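Local structure of periplasmic binding protein (Pseudomonas aeruginosa, 2R79) at residues A[126-131]-A[254-259]; A[144-149]-A[156-161]; A[234-239]-A[245-250]. The protein binds heme in the periplasm and probably delivers it to an inner-membrane transporter for uptake into the cell. All coordinates share one frame; numbering follows the deposited sequence.

How the contacts relate
Contacts 2 and 3 are buried, while contact 1 is only partly buried and lies farther from the chain centre. Contacts 1 and 3 both use helix 248-259, contact 3 at its start and contact 1 at its end. Contacts 2 and 3 reach the same mixed sheet, and both hold residues of the heme pocket. Contacts 1 and 2 meet where Phe259 CE2 lies 4.1 Å from Val144 CG2. The chemistry follows the place in the fold. Contact 2 pairs two strands through backbone hydrogen bonds and aliphatic side chains. Contact 3 has a salt bridge beside the cleft. Contact 1 is a sparse helix pair bridged by a tryptophan edge and a glutamine amide at one serine.

Contact 1: residues A[126-131]-A[254-259]; sequences RRQADW and ALSAAF
Ser256 fits between the side chains of Gln128 and Trp131, and this is the tight part of the contact. The six-membered ring of Trp131 comes edge-on to the Ser256 backbone: CH2 lies 3.4 Å from Ser256 O, near the ring plane. Beside it, Trp131 CZ3 is 3.5 Å from Ser256 CB. With CG anti to the backbone N (chi1 180°), the indole extends across the gap between the helices. Gln128 bends at chi2 (63°), which turns its amide to the serine. Gln128 OE1 lies 3.0 Å from Ser256 OG, and Leu252 O, in the preceding turn of the same helix, also lies within reach of that hydroxyl. The two segments run almost parallel, with axes 11.4 Å apart. Helix 111-135 is the long linker helix that spans the two lobes in this family of periplasmic binding proteins, and helix 248-259 belongs to the C-terminal part. At this spacing the backbones do not meet, and side chains bridge the gap. On the looser flank, Trp131 CH2 approaches Ala257 N obliquely at 4.1 Å. Trp131 NE1 bonds to Lys264 O. The outer side of helix 111-135, with Ala129, is exposed.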
ATOM      1  N   ARG A 126       1.015 -24.937  27.572  1.00 26.85           N
ATOM      2  CA  ARG A 126       0.651 -24.948  28.983  1.00 27.97           C
ATOM      3  C   ARG A 126       0.072 -23.594  29.365  1.00 27.61           C
ATOM      4  O   ARG A 126      -0.889 -23.497  30.130  1.00 29.53           O
ATOM      5  CB  ARG A 126       1.871 -25.253  29.856  1.00 30.84           C
ATOM      6  CG  ARG A 126       1.505 -25.583  31.296  1.00 38.66           C
ATOM      7  CD  ARG A 126       2.700 -26.042  32.111  1.00 42.11           C
ATOM      8  NE  ARG A 126       3.492 -24.926  32.612  1.00 44.98           N
ATOM      9  CZ  ARG A 126       4.635 -25.066  33.268  1.00 45.96           C
ATOM     10  NH1 ARG A 126       5.119 -26.278  33.501  1.00 48.04           N
ATOM     11  NH2 ARG A 126       5.296 -24.000  33.692  1.00 48.21           N
ATOM     12  N   ARG A 127       0.661 -22.545  28.809  1.00 26.30           N
ATOM     13  CA  ARG A 127       0.227 -21.185  29.064  1.00 25.56           C
ATOM     14  C   ARG A 127      -1.149 -20.934  28.448  1.00 25.23           C
ATOM     15  O   ARG A 127      -1.984 -20.225  29.026  1.00 24.46           O
ATOM     16  CB  ARG A 127       1.247 -20.224  28.468  1.00 29.39           C
ATOM     17  CG  ARG A 127       0.954 -18.766  28.699  1.00 35.89           C
ATOM     18  CD  ARG A 127       1.859 -17.905  27.827  1.00 43.61           C
ATOM     19  NE  ARG A 127       1.516 -16.492  27.929  1.00 49.67           N
ATOM     20  CZ  ARG A 127       1.914 -15.564  27.067  1.00 53.07           C
ATOM     21  NH1 ARG A 127       2.671 -15.903  26.030  1.00 54.27           N
ATOM     22  NH2 ARG A 127       1.548 -14.299  27.242  1.00 55.28           N
ATOM     23  N   GLN A 128      -1.378 -21.513  27.269  1.00 22.78           N
ATOM     24  CA  GLN A 128      -2.651 -21.358  26.568  1.00 19.80           C
ATOM     25  C   GLN A 128      -3.757 -22.042  27.379  1.00 19.46           C
ATOM     26  O   GLN A 128      -4.849 -21.497  27.517  1.00 20.46           O
ATOM     27  CB  GLN A 128      -2.550 -21.966  25.167  1.00 17.22           C
ATOM     28  CG  GLN A 128      -3.838 -21.973  24.347  1.00 18.96           C
ATOM     29  CD  GLN A 128      -4.370 -20.580  24.041  1.00 21.17           C
ATOM     30  OE1 GLN A 128      -5.301 -20.101  24.693  1.00 23.13           O
ATOM     31  NE2 GLN A 128      -3.776 -19.920  23.051  1.00 15.08           N
ATOM     32  N   ALA A 129      -3.455 -23.214  27.934  1.00 16.18           N
ATOM     33  CA  ALA A 129      -4.413 -23.974  28.738  1.00 19.69           C
ATOM     34  C   ALA A 129      -4.771 -23.270  30.042  1.00 21.62           C
ATOM     35  O   ALA A 129      -5.913 -23.326  30.489  1.00 25.40           O
ATOM     36  CB  ALA A 129      -3.862 -25.366  29.039  1.00 17.46           C
ATOM     37  N   ASP A 130      -3.793 -22.622  30.660  1.00 24.04           N
ATOM     38  CA  ASP A 130      -4.037 -21.898  31.901  1.00 24.42           C
ATOM     39  C   ASP A 130      -4.907 -20.672  31.648  1.00 23.31           C
ATOM     40  O   ASP A 130      -5.765 -20.329  32.462  1.00 24.53           O
ATOM     41  CB  ASP A 130      -2.710 -21.468  32.534  1.00 27.13           C
ATOM     42  CG  ASP A 130      -2.023 -22.602  33.284  1.00 32.26           C
ATOM     43  OD1 ASP A 130      -2.517 -23.752  33.246  1.00 33.21           O
ATOM     44  OD2 ASP A 130      -0.978 -22.337  33.917  1.00 36.41           O
ATOM     45  N   TRP A 131      -4.681 -20.007  30.518  1.00 21.94           N
ATOM     46  CA  TRP A 131      -5.456 -18.823  30.155  1.00 18.93           C
ATOM     47  C   TRP A 131      -6.910 -19.250  29.946  1.00 19.59           C
ATOM     48  O   TRP A 131      -7.847 -18.569  30.371  1.00 20.62           O
ATOM     49  CB  TRP A 131      -4.894 -18.219  28.870  1.00 18.42           C
ATOM     50  CG  TRP A 131      -5.602 -17.005  28.381  1.00 18.18           C
ATOM     51  CD1 TRP A 131      -5.287 -15.709  28.656  1.00 19.59           C
ATOM     52  CD2 TRP A 131      -6.740 -16.967  27.508  1.00 16.84           C
ATOM     53  NE1 TRP A 131      -6.155 -14.863  28.005  1.00 19.66           N
ATOM     54  CE2 TRP A 131      -7.057 -15.609  27.294  1.00 16.38           C
ATOM     55  CE3 TRP A 131      -7.522 -17.948  26.887  1.00 16.06           C
ATOM     56  CZ2 TRP A 131      -8.123 -15.204  26.486  1.00 17.19           C
ATOM     57  CZ3 TRP A 131      -8.588 -17.544  26.078  1.00 15.93           C
ATOM     58  CH2 TRP A 131      -8.876 -16.185  25.888  1.00 14.63           C
ATOM     59  N   ALA A 254      -5.162 -16.429  18.898  1.00 18.64           N
ATOM     60  CA  ALA A 254      -6.159 -15.663  18.172  1.00 19.85           C
ATOM     61  C   ALA A 254      -7.529 -16.330  18.296  1.00 21.07           C
ATOM     62  O   ALA A 254      -8.518 -15.665  18.605  1.00 23.81           O
ATOM     63  CB  ALA A 254      -5.753 -15.542  16.708  1.00 19.68           C
ATOM     64  N   LEU A 255      -7.590 -17.640  18.067  1.00 19.36           N
ATOM     65  CA  LEU A 255      -8.858 -18.361  18.173  1.00 20.88           C
ATOM     66  C   LEU A 255      -9.474 -18.297  19.566  1.00 20.81           C
ATOM     67  O   LEU A 255     -10.663 -18.010  19.710  1.00 21.35           O
ATOM     68  CB  LEU A 255      -8.685 -19.832  17.779  1.00 19.59           C
ATOM     69  CG  LEU A 255      -8.718 -20.149  16.288  1.00 23.59           C
ATOM     70  CD1 LEU A 255      -8.335 -21.591  16.073  1.00 23.86           C
ATOM     71  CD2 LEU A 255     -10.108 -19.873  15.730  1.00 21.36           C
ATOM     72  N   SER A 256      -8.671 -18.568  20.593  1.00 21.08           N
ATOM     73  CA  SER A 256      -9.187 -18.556  21.956  1.00 21.58           C
ATOM     74  C   SER A 256      -9.686 -17.172  22.340  1.00 21.65           C
ATOM     75  O   SER A 256     -10.628 -17.048  23.123  1.00 23.70           O
ATOM     76  CB  SER A 256      -8.128 -19.069  22.958  1.00 21.45           C
ATOM     77  OG  SER A 256      -6.982 -18.239  23.022  1.00 24.79           O
ATOM     78  N   ALA A 257      -9.079 -16.129  21.773  1.00 20.99           N
ATOM     79  CA  ALA A 257      -9.515 -14.760  22.055  1.00 20.59           C
ATOM     80  C   ALA A 257     -10.902 -14.550  21.434  1.00 21.17           C
ATOM     81  O   ALA A 257     -11.765 -13.884  22.015  1.00 23.19           O
ATOM     82  CB  ALA A 257      -8.520 -13.750  21.487  1.00 18.64           C
ATOM     83  N   ALA A 258     -11.115 -15.128  20.253  1.00 19.60           N
ATOM     84  CA  ALA A 258     -12.407 -15.027  19.569  1.00 18.98           C
ATOM     85  C   ALA A 258     -13.459 -15.895  20.275  1.00 20.55           C
ATOM     86  O   ALA A 258     -14.643 -15.558  20.283  1.00 18.95           O
ATOM     87  CB  ALA A 258     -12.270 -15.466  18.121  1.00 16.46           C
ATOM     88  N   PHE A 259     -13.015 -17.010  20.864  1.00 20.02           N
ATOM     89  CA  PHE A 259     -13.906 -17.932  21.571  1.00 19.83           C
ATOM     90  C   PHE A 259     -14.329 -17.425  22.957  1.00 21.97           C
ATOM     91  O   PHE A 259     -15.402 -17.776  23.448  1.00 23.77           O
ATOM     92  CB  PHE A 259     -13.241 -19.308  21.701  1.00 17.73           C
ATOM     93  CG  PHE A 259     -13.093 -20.050  20.387  1.00 15.62           C
ATOM     94  CD1 PHE A 259     -12.259 -21.159  20.295  1.00 15.92           C
ATOM     95  CD2 PHE A 259     -13.797 -19.650  19.252  1.00 16.31           C
ATOM     96  CE1 PHE A 259     -12.123 -21.862  19.094  1.00 15.49           C
ATOM     97  CE2 PHE A 259     -13.671 -20.344  18.044  1.00 15.27           C
ATOM     98  CZ  PHE A 259     -12.832 -21.452  17.967  1.00 17.08           C
TER

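Contact 2: residues A[144-149]-A[156-161]; sequences VLLVIG and LVAGRN
Val147 and Val157 sit opposite each other in a beta hairpin, as an antiparallel non-hydrogen-bonded pair. The hairpin joins strands 143-150 and 155-158 of the mixed sheet in the C-terminal lobe. The two valine side chains cross obliquely, with Val147 CG1 4.2 Å from Val157 CG2. The other branch of Val157, CG1, points back to Leu145 CD2 on the same face of the sheet. The opposite face carries Leu146, Ile148, Leu156 and Ala158. There Leu146 CB lies 4.0 Å from Ala158 CB, and Ile148 CB lies 4.1 Å from Leu156 CB. Ile148 meets Leu156 mainly through its stem. Its chain bends at chi2 (-56°) and its end leads away from Leu156. The Ile148 side chain also touches the bound heme and Tyr182, so this face of the hairpin forms part of the ligand pocket. Strand 197-202 flanks strand 143-150 on its other edge.

Further out, the backbone polar groups hold the register. Ile148 and Leu156 form the hydrogen-bonded pair: Ile148 N donates to Leu156 O at 2.7 Å, and Leu156 N returns a bond to Ile148 O at 2.9 Å. Both donors lie in the carbonyl plane of their acceptor. Leu156 O also receives a CA-H...O contact from Val147. Ala158 N donates to Leu146 O at 3.0 Å, and the bond is nearly straight (176°). The strands are antiparallel but splayed, their short axes at 143°, and they separate beyond Ala158. On the other side of the Leu146 and Ala158 pair a water takes the place of a direct bond: it accepts from Leu146 N at 2.8 Å and donates to Ala158 O at 2.9 Å.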
ATOM      1  N   VAL A 144     -18.312 -25.485  18.706  1.00 14.50           N
ATOM      2  CA  VAL A 144     -17.859 -24.943  17.429  1.00 11.82           C
ATOM      3  C   VAL A 144     -17.645 -26.002  16.355  1.00 13.43           C
ATOM      4  O   VAL A 144     -17.507 -27.188  16.652  1.00 13.26           O
ATOM      5  CB  VAL A 144     -16.520 -24.171  17.635  1.00 12.31           C
ATOM      6  CG1 VAL A 144     -15.987 -23.630  16.310  1.00 11.08           C
ATOM      7  CG2 VAL A 144     -16.730 -23.033  18.631  1.00 11.38           C
ATOM      8  N   LEU A 145     -17.633 -25.564  15.099  1.00 13.75           N
ATOM      9  CA  LEU A 145     -17.379 -26.455  13.974  1.00 14.39           C
ATOM     10  C   LEU A 145     -16.219 -25.874  13.168  1.00 13.62           C
ATOM     11  O   LEU A 145     -16.099 -24.657  13.041  1.00 13.78           O
ATOM     12  CB  LEU A 145     -18.615 -26.574  13.077  1.00 14.51           C
ATOM     13  CG  LEU A 145     -19.811 -27.343  13.642  1.00 16.44           C
ATOM     14  CD1 LEU A 145     -21.014 -27.168  12.729  1.00 13.45           C
ATOM     15  CD2 LEU A 145     -19.452 -28.818  13.775  1.00 13.85           C
ATOM     16  N   LEU A 146     -15.363 -26.747  12.650  1.00 13.95           N
ATOM     17  CA  LEU A 146     -14.219 -26.349  11.822  1.00 14.87           C
ATOM     18  C   LEU A 146     -14.454 -27.030  10.473  1.00 14.20           C
ATOM     19  O   LEU A 146     -14.595 -28.249  10.406  1.00 14.13           O
ATOM     20  CB  LEU A 146     -12.914 -26.859  12.448  1.00 16.28           C
ATOM     21  CG  LEU A 146     -11.491 -26.631  11.898  1.00 18.04           C
ATOM     22  CD1 LEU A 146     -11.462 -26.686  10.396  1.00 15.19           C
ATOM     23  CD2 LEU A 146     -10.964 -25.317  12.383  1.00 18.44           C
ATOM     24  N   VAL A 147     -14.500 -26.254   9.400  1.00 16.11           N
ATOM     25  CA  VAL A 147     -14.727 -26.834   8.084  1.00 19.60           C
ATOM     26  C   VAL A 147     -13.633 -26.483   7.092  1.00 21.27           C
ATOM     27  O   VAL A 147     -13.097 -25.375   7.112  1.00 21.81           O
ATOM     28  CB  VAL A 147     -16.078 -26.377   7.486  1.00 19.84           C
ATOM     29  CG1 VAL A 147     -17.225 -26.791   8.397  1.00 22.72           C
ATOM     30  CG2 VAL A 147     -16.077 -24.873   7.289  1.00 21.01           C
ATOM     31  N   ILE A 148     -13.293 -27.440   6.234  1.00 21.20           N
ATOM     32  CA  ILE A 148     -12.295 -27.208   5.208  1.00 22.02           C
ATOM     33  C   ILE A 148     -13.065 -26.987   3.918  1.00 22.99           C
ATOM     34  O   ILE A 148     -13.878 -27.820   3.522  1.00 24.17           O
ATOM     35  CB  ILE A 148     -11.364 -28.408   5.008  1.00 21.86           C
ATOM     36  CG1 ILE A 148     -10.685 -28.783   6.328  1.00 21.17           C
ATOM     37  CG2 ILE A 148     -10.315 -28.053   3.961  1.00 22.69           C
ATOM     38  CD1 ILE A 148      -9.925 -27.641   6.980  1.00 21.66           C
ATOM     39  N   GLY A 149     -12.814 -25.859   3.265  1.00 23.24           N
ATOM     40  CA  GLY A 149     -13.518 -25.561   2.036  1.00 23.69           C
ATOM     41  C   GLY A 149     -12.637 -25.387   0.817  1.00 22.88           C
ATOM     42  O   GLY A 149     -11.419 -25.261   0.923  1.00 22.46           O
ATOM     43  N   LEU A 156     -15.597 -30.140   4.064  1.00 24.90           N
ATOM     44  CA  LEU A 156     -15.177 -31.288   4.851  1.00 24.45           C
ATOM     45  C   LEU A 156     -15.205 -30.810   6.309  1.00 22.73           C
ATOM     46  O   LEU A 156     -14.626 -29.775   6.641  1.00 23.66           O
ATOM     47  CB  LEU A 156     -13.760 -31.740   4.472  1.00 23.33           C
ATOM     48  CG  LEU A 156     -13.537 -32.498   3.159  1.00 25.56           C
ATOM     49  CD1 LEU A 156     -12.061 -32.860   3.035  1.00 20.61           C
ATOM     50  CD2 LEU A 156     -14.393 -33.771   3.126  1.00 23.86           C
ATOM     51  N   VAL A 157     -15.904 -31.541   7.168  1.00 21.07           N
ATOM     52  CA  VAL A 157     -15.985 -31.170   8.571  1.00 18.15           C
ATOM     53  C   VAL A 157     -14.924 -31.909   9.361  1.00 18.51           C
ATOM     54  O   VAL A 157     -14.765 -33.121   9.212  1.00 19.44           O
ATOM     55  CB  VAL A 157     -17.367 -31.511   9.165  1.00 18.39           C
ATOM     56  CG1 VAL A 157     -17.407 -31.137  10.643  1.00 14.67           C
ATOM     57  CG2 VAL A 157     -18.449 -30.774   8.405  1.00 16.04           C
ATOM     58  N   ALA A 158     -14.200 -31.180  10.205  1.00 18.45           N
ATOM     59  CA  ALA A 158     -13.150 -31.777  11.028  1.00 17.27           C
ATOM     60  C   ALA A 158     -13.734 -32.534  12.211  1.00 17.97           C
ATOM     61  O   ALA A 158     -14.272 -31.943  13.150  1.00 16.87           O
ATOM     62  CB  ALA A 158     -12.184 -30.699  11.532  1.00 16.20           C
ATOM     63  N   GLY A 159     -13.620 -33.851  12.159  1.00 18.22           N
ATOM     64  CA  GLY A 159     -14.121 -34.667  13.237  1.00 18.14           C
ATOM     65  C   GLY A 159     -12.996 -34.974  14.196  1.00 19.31           C
ATOM     66  O   GLY A 159     -11.953 -34.315  14.177  1.00 20.38           O
ATOM     67  N   ARG A 160     -13.208 -35.990  15.022  1.00 18.36           N
ATOM     68  CA  ARG A 160     -12.235 -36.411  16.005  1.00 21.52           C
ATOM     69  C   ARG A 160     -10.949 -36.921  15.361  1.00 22.00           C
ATOM     70  O   ARG A 160     -10.971 -37.508  14.284  1.00 21.19           O
ATOM     71  CB  ARG A 160     -12.835 -37.507  16.885  1.00 26.27           C
ATOM     72  CG  ARG A 160     -14.122 -37.115  17.621  1.00 34.62           C
ATOM     73  CD  ARG A 160     -14.130 -37.733  19.013  1.00 41.79           C
ATOM     74  NE  ARG A 160     -13.517 -39.062  18.985  1.00 48.57           N
ATOM     75  CZ  ARG A 160     -12.992 -39.677  20.040  1.00 50.37           C
ATOM     76  NH1 ARG A 160     -13.000 -39.093  21.233  1.00 52.60           N
ATOM     77  NH2 ARG A 160     -12.436 -40.872  19.892  1.00 52.16           N
ATOM     78  N   ASN A 161      -9.829 -36.690  16.039  1.00 22.57           N
ATOM     79  CA  ASN A 161      -8.523 -37.125  15.559  1.00 22.40           C
ATOM     80  C   ASN A 161      -8.024 -36.454  14.277  1.00 22.19           C
ATOM     81  O   ASN A 161      -7.450 -37.099  13.397  1.00 22.52           O
ATOM     82  CB  ASN A 161      -8.515 -38.646  15.408  1.00 23.38           C
ATOM     83  CG  ASN A 161      -8.578 -39.355  16.752  1.00 27.84           C
ATOM     84  OD1 ASN A 161      -7.747 -39.114  17.630  1.00 29.24           O
ATOM     85  ND2 ASN A 161      -9.564 -40.227  16.918  1.00 28.74           N
TER
HETATM   86  O   HOH W   1     -15.683 -29.468  13.367  1.00 20.11           O

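Contact 3: residues A[234-239]-A[245-250]; sequences VLDPTL and GPRLPD
An Asx turn at the end of strand 232-235 meets Arg247, near the start of helix 248-259. Asp236 OD1 accepts from Thr238 N at 3.1 Å and from Thr238 OG1 at 2.8 Å. Both donors come from the same face of the carboxylate. The other oxygen, OD2, forms a salt bridge with Arg247 NH1 at 2.9 Å, nearly straight at 174°. The NH1 donor comes from the anti side, tilted somewhat out of the carboxylate plane, and the carboxylate and guanidinium planes stand 63° apart. Arg247 NH2 donates to Thr238 OG1 at 2.9 Å. That hydroxyl accepts from the arginine and donates its own hydrogen to Asp236 OD1. The arginine's bend at chi3 (-60°) turns the guanidinium so that one face lies under Leu239 CD2, which is 3.8 Å from Arg247 CZ. The edge bonds and this cover should limit rotation of the group. Leu239 CD2 also packs against Leu248 CD2 at 4.1 Å. Arg247 NE forms a second salt bridge, to Glu14 on helix 10-18. Pro237 and Thr238 touch the bound heme, so the turn lines the ligand cleft between the two lobes, the usual binding place in periplasmic binding proteins of this family.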
ATOM      1  N   VAL A 234     -12.170 -17.051   9.611  1.00 22.27           N
ATOM      2  CA  VAL A 234     -11.381 -17.617   8.528  1.00 20.65           C
ATOM      3  C   VAL A 234      -9.980 -17.917   9.006  1.00 20.92           C
ATOM      4  O   VAL A 234      -9.260 -17.031   9.463  1.00 22.06           O
ATOM      5  CB  VAL A 234     -11.348 -16.666   7.324  1.00 19.53           C
ATOM      6  CG1 VAL A 234     -10.573 -17.295   6.173  1.00 17.47           C
ATOM      7  CG2 VAL A 234     -12.780 -16.365   6.891  1.00 15.64           C
ATOM      8  N   LEU A 235      -9.604 -19.185   8.907  1.00 20.20           N
ATOM      9  CA  LEU A 235      -8.300 -19.638   9.353  1.00 21.11           C
ATOM     10  C   LEU A 235      -7.379 -19.978   8.190  1.00 21.75           C
ATOM     11  O   LEU A 235      -7.822 -20.490   7.157  1.00 21.08           O
ATOM     12  CB  LEU A 235      -8.450 -20.883  10.236  1.00 20.30           C
ATOM     13  CG  LEU A 235      -7.189 -21.343  10.969  1.00 19.81           C
ATOM     14  CD1 LEU A 235      -6.907 -20.383  12.113  1.00 17.38           C
ATOM     15  CD2 LEU A 235      -7.372 -22.748  11.502  1.00 18.79           C
ATOM     16  N   ASP A 236      -6.094 -19.697   8.378  1.00 21.86           N
ATOM     17  CA  ASP A 236      -5.075 -19.994   7.382  1.00 22.30           C
ATOM     18  C   ASP A 236      -5.043 -21.513   7.219  1.00 21.57           C
ATOM     19  O   ASP A 236      -4.663 -22.232   8.136  1.00 22.02           O
ATOM     20  CB  ASP A 236      -3.719 -19.490   7.876  1.00 22.67           C
ATOM     21  CG  ASP A 236      -2.600 -19.751   6.892  1.00 23.55           C
ATOM     22  OD1 ASP A 236      -2.852 -20.381   5.837  1.00 23.14           O
ATOM     23  OD2 ASP A 236      -1.461 -19.322   7.184  1.00 27.17           O
ATOM     24  N   PRO A 237      -5.440 -22.017   6.047  1.00 21.89           N
ATOM     25  CA  PRO A 237      -5.448 -23.468   5.808  1.00 23.53           C
ATOM     26  C   PRO A 237      -4.112 -24.198   5.978  1.00 23.91           C
ATOM     27  O   PRO A 237      -4.103 -25.376   6.352  1.00 23.28           O
ATOM     28  CB  PRO A 237      -5.999 -23.585   4.384  1.00 21.51           C
ATOM     29  CG  PRO A 237      -5.531 -22.310   3.741  1.00 24.20           C
ATOM     30  CD  PRO A 237      -5.796 -21.277   4.824  1.00 22.14           C
ATOM     31  N   THR A 238      -2.996 -23.514   5.708  1.00 22.23           N
ATOM     32  CA  THR A 238      -1.679 -24.143   5.834  1.00 22.32           C
ATOM     33  C   THR A 238      -1.387 -24.547   7.283  1.00 23.05           C
ATOM     34  O   THR A 238      -0.512 -25.377   7.546  1.00 21.87           O
ATOM     35  CB  THR A 238      -0.543 -23.222   5.304  1.00 23.30           C
ATOM     36  OG1 THR A 238      -0.567 -21.963   5.990  1.00 27.12           O
ATOM     37  CG2 THR A 238      -0.721 -22.970   3.820  1.00 22.63           C
ATOM     38  N   LEU A 239      -2.132 -23.976   8.221  1.00 20.30           N
ATOM     39  CA  LEU A 239      -1.950 -24.318   9.625  1.00 21.86           C
ATOM     40  C   LEU A 239      -2.367 -25.763   9.907  1.00 21.66           C
ATOM     41  O   LEU A 239      -2.037 -26.308  10.958  1.00 19.36           O
ATOM     42  CB  LEU A 239      -2.772 -23.378  10.515  1.00 18.81           C
ATOM     43  CG  LEU A 239      -2.184 -21.986  10.741  1.00 20.69           C
ATOM     44  CD1 LEU A 239      -3.137 -21.140  11.586  1.00 19.00           C
ATOM     45  CD2 LEU A 239      -0.825 -22.129  11.432  1.00 19.65           C
ATOM     46  N   GLY A 245       2.338 -27.615  13.377  1.00 21.59           N
ATOM     47  CA  GLY A 245       3.372 -26.663  13.007  1.00 20.74           C
ATOM     48  C   GLY A 245       3.705 -25.613  14.054  1.00 21.39           C
ATOM     49  O   GLY A 245       2.933 -25.400  14.991  1.00 22.69           O
ATOM     50  N   PRO A 246       4.843 -24.914  13.896  1.00 20.16           N
ATOM     51  CA  PRO A 246       5.324 -23.871  14.810  1.00 20.19           C
ATOM     52  C   PRO A 246       4.446 -22.633  14.970  1.00 20.26           C
ATOM     53  O   PRO A 246       4.595 -21.890  15.935  1.00 19.79           O
ATOM     54  CB  PRO A 246       6.710 -23.538  14.252  1.00 18.81           C
ATOM     55  CG  PRO A 246       6.537 -23.775  12.788  1.00 21.79           C
ATOM     56  CD  PRO A 246       5.745 -25.055  12.738  1.00 19.29           C
ATOM     57  N   ARG A 247       3.525 -22.409  14.040  1.00 21.29           N
ATOM     58  CA  ARG A 247       2.656 -21.239  14.131  1.00 19.59           C
ATOM     59  C   ARG A 247       1.350 -21.497  14.870  1.00 20.05           C
ATOM     60  O   ARG A 247       0.608 -20.561  15.149  1.00 21.03           O
ATOM     61  CB  ARG A 247       2.342 -20.690  12.736  1.00 19.37           C
ATOM     62  CG  ARG A 247       3.521 -20.031  12.021  1.00 18.01           C
ATOM     63  CD  ARG A 247       3.092 -19.539  10.642  1.00 19.18           C
ATOM     64  NE  ARG A 247       2.611 -20.642   9.809  1.00 20.52           N
ATOM     65  CZ  ARG A 247       1.576 -20.562   8.979  1.00 19.71           C
ATOM     66  NH1 ARG A 247       0.904 -19.426   8.858  1.00 18.46           N
ATOM     67  NH2 ARG A 247       1.201 -21.629   8.285  1.00 18.55           N
ATOM     68  N   LEU A 248       1.064 -22.753  15.197  1.00 21.13           N
ATOM     69  CA  LEU A 248      -0.177 -23.073  15.897  1.00 22.17           C
ATOM     70  C   LEU A 248      -0.353 -22.318  17.206  1.00 22.90           C
ATOM     71  O   LEU A 248      -1.451 -21.860  17.512  1.00 25.14           O
ATOM     72  CB  LEU A 248      -0.293 -24.581  16.140  1.00 20.18           C
ATOM     73  CG  LEU A 248      -0.644 -25.361  14.871  1.00 20.66           C
ATOM     74  CD1 LEU A 248      -0.746 -26.844  15.176  1.00 19.57           C
ATOM     75  CD2 LEU A 248      -1.972 -24.840  14.307  1.00 19.58           C
ATOM     76  N   PRO A 249       0.720 -22.171  18.000  1.00 23.51           N
ATOM     77  CA  PRO A 249       0.543 -21.438  19.256  1.00 23.53           C
ATOM     78  C   PRO A 249      -0.018 -20.031  19.037  1.00 24.54           C
ATOM     79  O   PRO A 249      -0.916 -19.599  19.763  1.00 27.25           O
ATOM     80  CB  PRO A 249       1.946 -21.436  19.847  1.00 23.08           C
ATOM     81  CG  PRO A 249       2.459 -22.778  19.427  1.00 21.26           C
ATOM     82  CD  PRO A 249       2.039 -22.825  17.961  1.00 22.86           C
ATOM     83  N   ASP A 250       0.493 -19.317  18.038  1.00 23.89           N
ATOM     84  CA  ASP A 250      -0.016 -17.978  17.762  1.00 23.57           C
ATOM     85  C   ASP A 250      -1.443 -18.107  17.256  1.00 21.93           C
ATOM     86  O   ASP A 250      -2.288 -17.267  17.548  1.00 21.82           O
ATOM     87  CB  ASP A 250       0.836 -17.259  16.716  1.00 26.51           C
ATOM     88  CG  ASP A 250       2.236 -16.950  17.215  1.00 32.60           C
ATOM     89  OD1 ASP A 250       2.369 -16.328  18.293  1.00 33.02           O
ATOM     90  OD2 ASP A 250       3.208 -17.325  16.525  1.00 38.01           O
TER
HETATM   91  O   HOH W   2       2.242 -24.792   7.240  1.00 29.37           O